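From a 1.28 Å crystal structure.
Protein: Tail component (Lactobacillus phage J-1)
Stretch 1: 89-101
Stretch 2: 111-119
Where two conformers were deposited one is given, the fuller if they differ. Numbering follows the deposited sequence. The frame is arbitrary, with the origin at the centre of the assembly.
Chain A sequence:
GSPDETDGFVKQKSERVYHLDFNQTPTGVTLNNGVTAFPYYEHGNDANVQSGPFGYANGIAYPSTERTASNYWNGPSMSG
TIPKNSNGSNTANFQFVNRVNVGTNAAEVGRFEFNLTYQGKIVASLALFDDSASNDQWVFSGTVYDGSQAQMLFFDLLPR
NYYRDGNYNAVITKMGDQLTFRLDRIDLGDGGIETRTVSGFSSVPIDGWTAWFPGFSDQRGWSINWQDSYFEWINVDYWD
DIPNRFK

Stretch 1 (89-101) SNTANFQFVNRVN
Stretch 2, residues 111-119: RFEFNLTYQ

At the centre of the contact, Phe96, Phe114 and Leu116 interleave between two extended strand segments, one running through Phe96 to Asn101 and beyond, the other entering at Arg111 and ending at Tyr118. The strands run nearly antiparallel, with 159° between their N-to-C directions, and their axes approach to 9.0 Å. No hydrogen bond joins the stretches; the strands face each other through side chains. Phe96 CA lies 8.5 Å from Leu116 CA, Asn98 CA 7.7 Å from Phe114 CA, and Val100 CA 9.9 Å from Phe112 CA. Alternation in the extended backbone (Phe96 phi/psi -124/112, Phe114 -117/111, Leu116 -115/136) directs Phe94, Phe96, Asn98 and Val100 toward stretch 2, while Gln95, Val97, Arg99 and Asn101 point away.

Leu116 (chi1 m, chi2 t) places CD2 over one face of the Phe96 ring (chi1 t, chi2 48°), 3.7 Å from its centroid and 15° off the normal, a CH-pi contact. Its CD1 lies 3.4 Å from Phe94 CE1 (Phe94 chi1 p). The Phe96 ring also reaches across the register, CE2 lying 3.9 Å from Phe114 CB.

Phe114 (chi1 m, chi2 -68°) receives Asn98 (chi1 m, chi2 -76°) in the same manner: Asn98 CB sits 3.5 Å from the ring centroid, 12° off the normal, and Asn98 CG is 3.4 Å from Phe114 CD1. The polar Asn98 thus offers its methylene to the aromatic face, while its OD1 is hydrogen-bonded elsewhere in the structure. Val100 (chi1 m) meets the ring edge, CG1 3.7 Å from Phe114 CZ, and sets CG2 3.9 Å from Phe112 CE2 (Phe112 chi1 p).

At the polar margin, Asn90 (chi1 p) brings ND2 within 4.2 Å of Tyr118 CE1 (Tyr118 chi1 t), a loose contact. In the loop before the strand, Thr91 N donates a hydrogen bond to Ser89 OG at 3.0 Å (N-H...acceptor angle 150°).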

ATOM      1  N   SER A  89      16.661  -7.038  14.823  1.00 16.18           N
ATOM      2  CA  SER A  89      15.411  -6.369  15.178  1.00 16.05           C
ATOM      3  C   SER A  89      14.455  -6.328  14.017  1.00 15.89           C
ATOM      4  O   SER A  89      14.855  -6.089  12.870  1.00 15.37           O
ATOM      5  CB  SER A  89      15.655  -4.929  15.644  1.00 17.89           C
ATOM      6  OG  SER A  89      14.444  -4.210  15.839  1.00 19.33           O
ATOM      7  N   ASN A  90      13.168  -6.533  14.322  1.00 14.73           N
ATOM      8  CA  ASN A  90      12.105  -6.295  13.361  1.00 14.31           C
ATOM      9  C   ASN A  90      11.135  -5.221  13.887  1.00 14.77           C
ATOM     10  O   ASN A  90      10.053  -5.006  13.328  1.00 13.68           O
ATOM     11  CB  ASN A  90      11.388  -7.551  12.901  1.00 14.34           C
ATOM     12  CG  ASN A  90      10.863  -8.383  14.021  1.00 16.30           C
ATOM     13  OD1 ASN A  90      10.826  -7.962  15.181  1.00 15.86           O
ATOM     14  ND2 ASN A  90      10.504  -9.615  13.704  1.00 16.56           N
ATOM     15  N   THR A  91      11.560  -4.520  14.941  1.00 14.47           N
ATOM     16  CA  THR A  91      10.777  -3.421  15.521  0.50 14.00           C
ATOM     17  C   THR A  91      11.439  -2.092  15.181  1.00 18.85           C
ATOM     18  O   THR A  91      10.915  -1.033  15.543  1.00 18.37           O
ATOM     19  CB  THR A  91      10.627  -3.568  17.044  0.50 11.08           C
ATOM     20  OG1 THR A  91      11.931  -3.651  17.636  0.50 10.92           O
ATOM     21  CG2 THR A  91       9.784  -4.782  17.437  0.50 10.97           C
ATOM     22  N   ALA A  92      12.580  -2.144  14.468  1.00 16.78           N
ATOM     23  CA  ALA A  92      13.381  -0.994  14.084  1.00 17.81           C
ATOM     24  C   ALA A  92      12.759  -0.147  12.974  1.00 15.91           C
ATOM     25  O   ALA A  92      11.708  -0.493  12.398  1.00 15.24           O
ATOM     26  CB  ALA A  92      14.804  -1.447  13.734  1.00 20.89           C
ATOM     27  N   ASN A  93      13.407   0.986  12.685  1.00 14.55           N
ATOM     28  CA  ASN A  93      12.945   1.938  11.680  1.00 14.53           C
ATOM     29  C   ASN A  93      13.006   1.371  10.271  1.00 13.79           C
ATOM     30  O   ASN A  93      13.820   0.493   9.976  1.00 14.15           O
ATOM     31  CB  ASN A  93      13.795   3.206  11.728  1.00 15.13           C
ATOM     32  CG  ASN A  93      13.753   4.010  13.001  1.00 22.10           C
ATOM     33  OD1 ASN A  93      14.559   4.946  13.172  1.00 24.39           O
ATOM     34  ND2 ASN A  93      12.846   3.668  13.904  1.00 17.14           N
ATOM     35  N   PHE A  94      12.124   1.854   9.391  1.00 12.53           N
ATOM     36  CA  PHE A  94      12.109   1.344   8.024  1.00 12.31           C
ATOM     37  C   PHE A  94      11.483   2.336   7.106  1.00 13.73           C
ATOM     38  O   PHE A  94      10.854   3.293   7.555  1.00 12.45           O
ATOM     39  CB  PHE A  94      11.286   0.020   7.948  1.00 13.29           C
ATOM     40  CG  PHE A  94       9.830   0.114   8.355  1.00 12.77           C
ATOM     41  CD1 PHE A  94       8.900   0.774   7.548  1.00 13.92           C
ATOM     42  CD2 PHE A  94       9.386  -0.463   9.539  1.00 13.73           C
ATOM     43  CE1 PHE A  94       7.561   0.890   7.949  1.00 14.30           C
ATOM     44  CE2 PHE A  94       8.032  -0.396   9.900  1.00 14.60           C
ATOM     45  CZ  PHE A  94       7.135   0.294   9.116  1.00 13.46           C
ATOM     46  N   GLN A  95      11.628   2.084   5.805  1.00 12.31           N
ATOM     47  CA  GLN A  95      10.813   2.737   4.792  1.00 12.47           C
ATOM     48  C   GLN A  95      10.359   1.701   3.786  1.00 12.17           C
ATOM     49  O   GLN A  95      11.146   0.834   3.366  1.00 12.38           O
ATOM     50  CB  GLN A  95      11.442   3.956   4.127  1.00 15.46           C
ATOM     51  CG  GLN A  95      12.647   3.696   3.270  1.00 17.21           C
ATOM     52  CD  GLN A  95      12.988   4.904   2.424  1.00 29.10           C
ATOM     53  OE1 GLN A  95      12.161   5.806   2.218  1.00 23.25           O
ATOM     54  NE2 GLN A  95      14.170   4.892   1.830  1.00 26.99           N
ATOM     55  N   PHE A  96       9.102   1.815   3.384  1.00 10.20           N
ATOM     56  CA  PHE A  96       8.444   0.917   2.424  1.00  9.88           C
ATOM     57  C   PHE A  96       7.916   1.795   1.317  1.00 11.39           C
ATOM     58  O   PHE A  96       7.033   2.615   1.582  1.00 11.04           O
ATOM     59  CB  PHE A  96       7.325   0.209   3.177  1.00 10.91           C
ATOM     60  CG  PHE A  96       6.412  -0.705   2.414  1.00 10.18           C
ATOM     61  CD1 PHE A  96       6.916  -1.676   1.544  1.00 10.73           C
ATOM     62  CD2 PHE A  96       5.051  -0.688   2.644  1.00 10.15           C
ATOM     63  CE1 PHE A  96       6.067  -2.586   0.907  1.00 10.99           C
ATOM     64  CE2 PHE A  96       4.201  -1.587   1.997  1.00 11.52           C
ATOM     65  CZ  PHE A  96       4.711  -2.551   1.149  1.00 11.22           C
ATOM     66  N   VAL A  97       8.489   1.673   0.116  1.00 10.05           N
ATOM     67  CA  VAL A  97       8.258   2.631  -0.964  1.00  9.97           C
ATOM     68  C   VAL A  97       7.705   1.937  -2.177  1.00 10.27           C
ATOM     69  O   VAL A  97       8.328   0.973  -2.670  1.00 11.18           O
ATOM     70  CB  VAL A  97       9.589   3.349  -1.312  1.00 12.94           C
ATOM     71  CG1 VAL A  97       9.382   4.410  -2.399  1.00 13.30           C
ATOM     72  CG2 VAL A  97      10.215   3.992  -0.066  1.00 13.38           C
ATOM     73  N   ASN A  98       6.589   2.449  -2.700  1.00  9.68           N
ATOM     74  CA  ASN A  98       5.937   1.862  -3.857  1.00  9.84           C
ATOM     75  C   ASN A  98       5.591   2.936  -4.851  1.00 11.29           C
ATOM     76  O   ASN A  98       4.835   3.856  -4.522  1.00 11.01           O
ATOM     77  CB  ASN A  98       4.692   1.136  -3.409  1.00 10.46           C
ATOM     78  CG  ASN A  98       5.037  -0.173  -2.759  1.00  9.96           C
ATOM     79  OD1 ASN A  98       5.364  -1.129  -3.448  1.00 10.25           O
ATOM     80  ND2 ASN A  98       5.039  -0.221  -1.428  1.00 10.97           N
ATOM     81  N   ARG A  99       6.157   2.842  -6.055  1.00 10.45           N
ATOM     82  CA  ARG A  99       5.899   3.828  -7.108  1.00 10.47           C
ATOM     83  C   ARG A  99       4.715   3.386  -7.931  1.00 10.60           C
ATOM     84  O   ARG A  99       4.687   2.242  -8.391  1.00 10.93           O
ATOM     85  CB  ARG A  99       7.129   3.970  -8.003  1.00 11.42           C
ATOM     86  CG  ARG A  99       6.925   5.037  -9.065  1.00 13.06           C
ATOM     87  CD  ARG A  99       8.219   5.404  -9.746  1.00 14.22           C
ATOM     88  NE  ARG A  99       7.928   6.271 -10.886  1.00 18.66           N
ATOM     89  CZ  ARG A  99       8.760   7.185 -11.374  1.00 26.32           C
ATOM     90  NH1 ARG A  99       9.959   7.364 -10.825  1.00 25.13           N
ATOM     91  NH2 ARG A  99       8.392   7.941 -12.406  1.00 23.30           N
ATOM     92  N   VAL A 100       3.754   4.292  -8.149  1.00 10.84           N
ATOM     93  CA  VAL A 100       2.562   3.990  -8.937  1.00 10.50           C
ATOM     94  C   VAL A 100       2.323   5.113  -9.941  1.00 11.64           C
ATOM     95  O   VAL A 100       2.828   6.235  -9.798  1.00 11.52           O
ATOM     96  CB  VAL A 100       1.291   3.825  -8.041  1.00 11.78           C
ATOM     97  CG1 VAL A 100       1.410   2.606  -7.125  1.00 11.93           C
ATOM     98  CG2 VAL A 100       1.005   5.092  -7.221  1.00 12.09           C
ATOM     99  N   ASN A 101       1.515   4.809 -10.947  1.00 10.89           N
ATOM    100  CA  ASN A 101       0.966   5.812 -11.825  1.00 10.46           C
ATOM    101  C   ASN A 101      -0.541   5.581 -11.721  1.00 12.07           C
ATOM    102  O   ASN A 101      -1.017   4.455 -11.895  1.00 11.92           O
ATOM    103  CB  ASN A 101       1.472   5.653 -13.246  1.00 10.89           C
ATOM    104  CG  ASN A 101       0.949   6.733 -14.174  1.00 11.77           C
ATOM    105  OD1 ASN A 101       1.683   7.660 -14.574  1.00 15.03           O
ATOM    106  ND2 ASN A 101      -0.271   6.644 -14.562  1.00 10.75           N
ATOM    107  N   ARG A 111      -9.132   1.020  -5.994  1.00 10.03           N
ATOM    108  CA  ARG A 111      -8.462   1.129  -4.705  1.00  9.79           C
ATOM    109  C   ARG A 111      -7.118   0.451  -4.809  1.00 10.45           C
ATOM    110  O   ARG A 111      -6.996  -0.570  -5.488  1.00  9.65           O
ATOM    111  CB  ARG A 111      -9.321   0.419  -3.611  1.00 10.48           C
ATOM    112  CG  ARG A 111      -8.657   0.241  -2.257  1.00 10.81           C
ATOM    113  CD  ARG A 111      -9.601  -0.490  -1.287  1.00 10.57           C
ATOM    114  NE  ARG A 111      -9.073  -0.471   0.082  1.00 10.34           N
ATOM    115  CZ  ARG A 111      -9.215   0.524   0.933  1.00 10.05           C
ATOM    116  NH1 ARG A 111      -9.933   1.595   0.602  1.00 11.30           N
ATOM    117  NH2 ARG A 111      -8.632   0.474   2.115  1.00 11.04           N
ATOM    118  N   PHE A 112      -6.119   0.969  -4.071  1.00  9.50           N
ATOM    119  CA  PHE A 112      -4.928   0.180  -3.790  1.00  8.99           C
ATOM    120  C   PHE A 112      -4.605   0.257  -2.321  1.00  9.86           C
ATOM    121  O   PHE A 112      -4.949   1.233  -1.648  1.00  9.62           O
ATOM    122  CB  PHE A 112      -3.699   0.500  -4.663  1.00  9.81           C
ATOM    123  CG  PHE A 112      -3.092   1.869  -4.549  1.00  9.65           C
ATOM    124  CD1 PHE A 112      -2.418   2.258  -3.397  1.00 11.36           C
ATOM    125  CD2 PHE A 112      -3.059   2.719  -5.644  1.00 11.22           C
ATOM    126  CE1 PHE A 112      -1.804   3.512  -3.318  1.00 11.42           C
ATOM    127  CE2 PHE A 112      -2.391   3.944  -5.580  1.00 11.71           C
ATOM    128  CZ  PHE A 112      -1.750   4.322  -4.427  1.00 11.04           C
ATOM    129  N   GLU A 113      -3.976  -0.810  -1.824  1.00  8.60           N
ATOM    130  CA  GLU A 113      -3.430  -0.888  -0.476  1.00  8.57           C
ATOM    131  C   GLU A 113      -1.988  -1.305  -0.554  1.00  9.55           C
ATOM    132  O   GLU A 113      -1.660  -2.266  -1.261  1.00  9.17           O
ATOM    133  CB  GLU A 113      -4.182  -1.900   0.397  1.00  9.57           C
ATOM    134  CG  GLU A 113      -5.611  -1.501   0.698  1.00 10.02           C
ATOM    135  CD  GLU A 113      -6.347  -2.475   1.591  1.00  8.59           C
ATOM    136  OE1 GLU A 113      -5.736  -3.468   2.068  1.00  9.22           O
ATOM    137  OE2 GLU A 113      -7.567  -2.244   1.797  1.00  9.40           O
ATOM    138  N   PHE A 114      -1.133  -0.618   0.212  1.00  8.74           N
ATOM    139  CA  PHE A 114       0.237  -1.045   0.484  1.00  8.72           C
ATOM    140  C   PHE A 114       0.280  -1.282   1.991  1.00  9.91           C
ATOM    141  O   PHE A 114       0.139  -0.339   2.786  1.00  9.11           O
ATOM    142  CB  PHE A 114       1.278  -0.033   0.017  1.00  9.43           C
ATOM    143  CG  PHE A 114       1.330   0.054  -1.492  1.00  9.52           C
ATOM    144  CD1 PHE A 114       1.797  -1.008  -2.240  1.00 10.38           C
ATOM    145  CD2 PHE A 114       0.860   1.171  -2.158  1.00 10.32           C
ATOM    146  CE1 PHE A 114       1.817  -0.947  -3.644  1.00 10.11           C
ATOM    147  CE2 PHE A 114       0.896   1.243  -3.566  1.00 10.31           C
ATOM    148  CZ  PHE A 114       1.389   0.184  -4.295  1.00 10.27           C
ATOM    149  N   ASN A 115       0.420  -2.562   2.376  1.00  9.52           N
ATOM    150  CA  ASN A 115       0.281  -3.006   3.752  1.00 10.14           C
ATOM    151  C   ASN A 115       1.515  -3.654   4.297  1.00 10.61           C
ATOM    152  O   ASN A 115       2.203  -4.390   3.579  1.00 10.80           O
ATOM    153  CB  ASN A 115      -0.856  -4.063   3.798  1.00 10.15           C
ATOM    154  CG  ASN A 115      -2.184  -3.514   3.361  1.00  9.38           C
ATOM    155  OD1 ASN A 115      -2.402  -2.306   3.421  1.00  9.71           O
ATOM    156  ND2 ASN A 115      -3.078  -4.368   2.887  1.00 10.18           N
ATOM    157  N   LEU A 116       1.773  -3.395   5.584  1.00 10.20           N
ATOM    158  CA  LEU A 116       2.821  -4.063   6.357  1.00 10.07           C
ATOM    159  C   LEU A 116       2.101  -4.849   7.440  1.00 10.57           C
ATOM    160  O   LEU A 116       1.162  -4.342   8.076  1.00 11.18           O
ATOM    161  CB  LEU A 116       3.813  -3.065   6.941  1.00 10.36           C
ATOM    162  CG  LEU A 116       4.625  -2.334   5.865  1.00 11.69           C
ATOM    163  CD1 LEU A 116       5.367  -1.181   6.452  1.00 13.11           C
ATOM    164  CD2 LEU A 116       5.597  -3.277   5.124  1.00 12.39           C
ATOM    165  N   THR A 117       2.539  -6.095   7.641  1.00 10.68           N
ATOM    166  CA  THR A 117       1.851  -7.033   8.513  1.00 11.10           C
ATOM    167  C   THR A 117       2.776  -7.698   9.489  1.00 11.94           C
ATOM    168  O   THR A 117       3.996  -7.662   9.322  1.00 11.48           O
ATOM    169  CB  THR A 117       1.145  -8.095   7.627  1.00 12.72           C
ATOM    170  OG1 THR A 117       2.113  -8.872   6.905  1.00 12.62           O
ATOM    171  CG2 THR A 117       0.161  -7.468   6.626  1.00 13.07           C
ATOM    172  N   TYR A 118       2.183  -8.343  10.490  1.00 11.19           N
ATOM    173  CA  TYR A 118       2.911  -9.163  11.448  1.00 11.95           C
ATOM    174  C   TYR A 118       2.041 -10.336  11.800  1.00 13.14           C
ATOM    175  O   TYR A 118       0.896 -10.154  12.247  1.00 12.77           O
ATOM    176  CB  TYR A 118       3.338  -8.424  12.728  1.00 13.09           C
ATOM    177  CG  TYR A 118       4.264  -9.255  13.595  1.00 12.39           C
ATOM    178  CD1 TYR A 118       5.532  -9.604  13.146  1.00 13.61           C
ATOM    179  CD2 TYR A 118       3.858  -9.729  14.840  1.00 13.25           C
ATOM    180  CE1 TYR A 118       6.381 -10.386  13.917  1.00 13.36           C
ATOM    181  CE2 TYR A 118       4.715 -10.490  15.629  1.00 13.81           C
ATOM    182  CZ  TYR A 118       5.978 -10.806  15.164  1.00 13.98           C
ATOM    183  OH  TYR A 118       6.827 -11.572  15.925  1.00 14.08           O
ATOM    184  N   GLN A 119       2.570 -11.560  11.659  1.00 13.55           N
ATOM    185  CA  GLN A 119       1.848 -12.791  11.983  1.00 14.05           C
ATOM    186  C   GLN A 119       0.420 -12.781  11.416  1.00 16.18           C
ATOM    187  O   GLN A 119      -0.520 -13.200  12.094  1.00 16.23           O
ATOM    188  CB  GLN A 119       1.906 -13.116  13.501  1.00 14.82           C
ATOM    189  CG  GLN A 119       3.349 -13.334  13.956  1.00 15.01           C
ATOM    190  CD  GLN A 119       3.516 -13.733  15.414  1.00 17.81           C
ATOM    191  OE1 GLN A 119       2.810 -13.292  16.358  1.00 17.40           O
ATOM    192  NE2 GLN A 119       4.550 -14.505  15.661  1.00 17.41           N
TER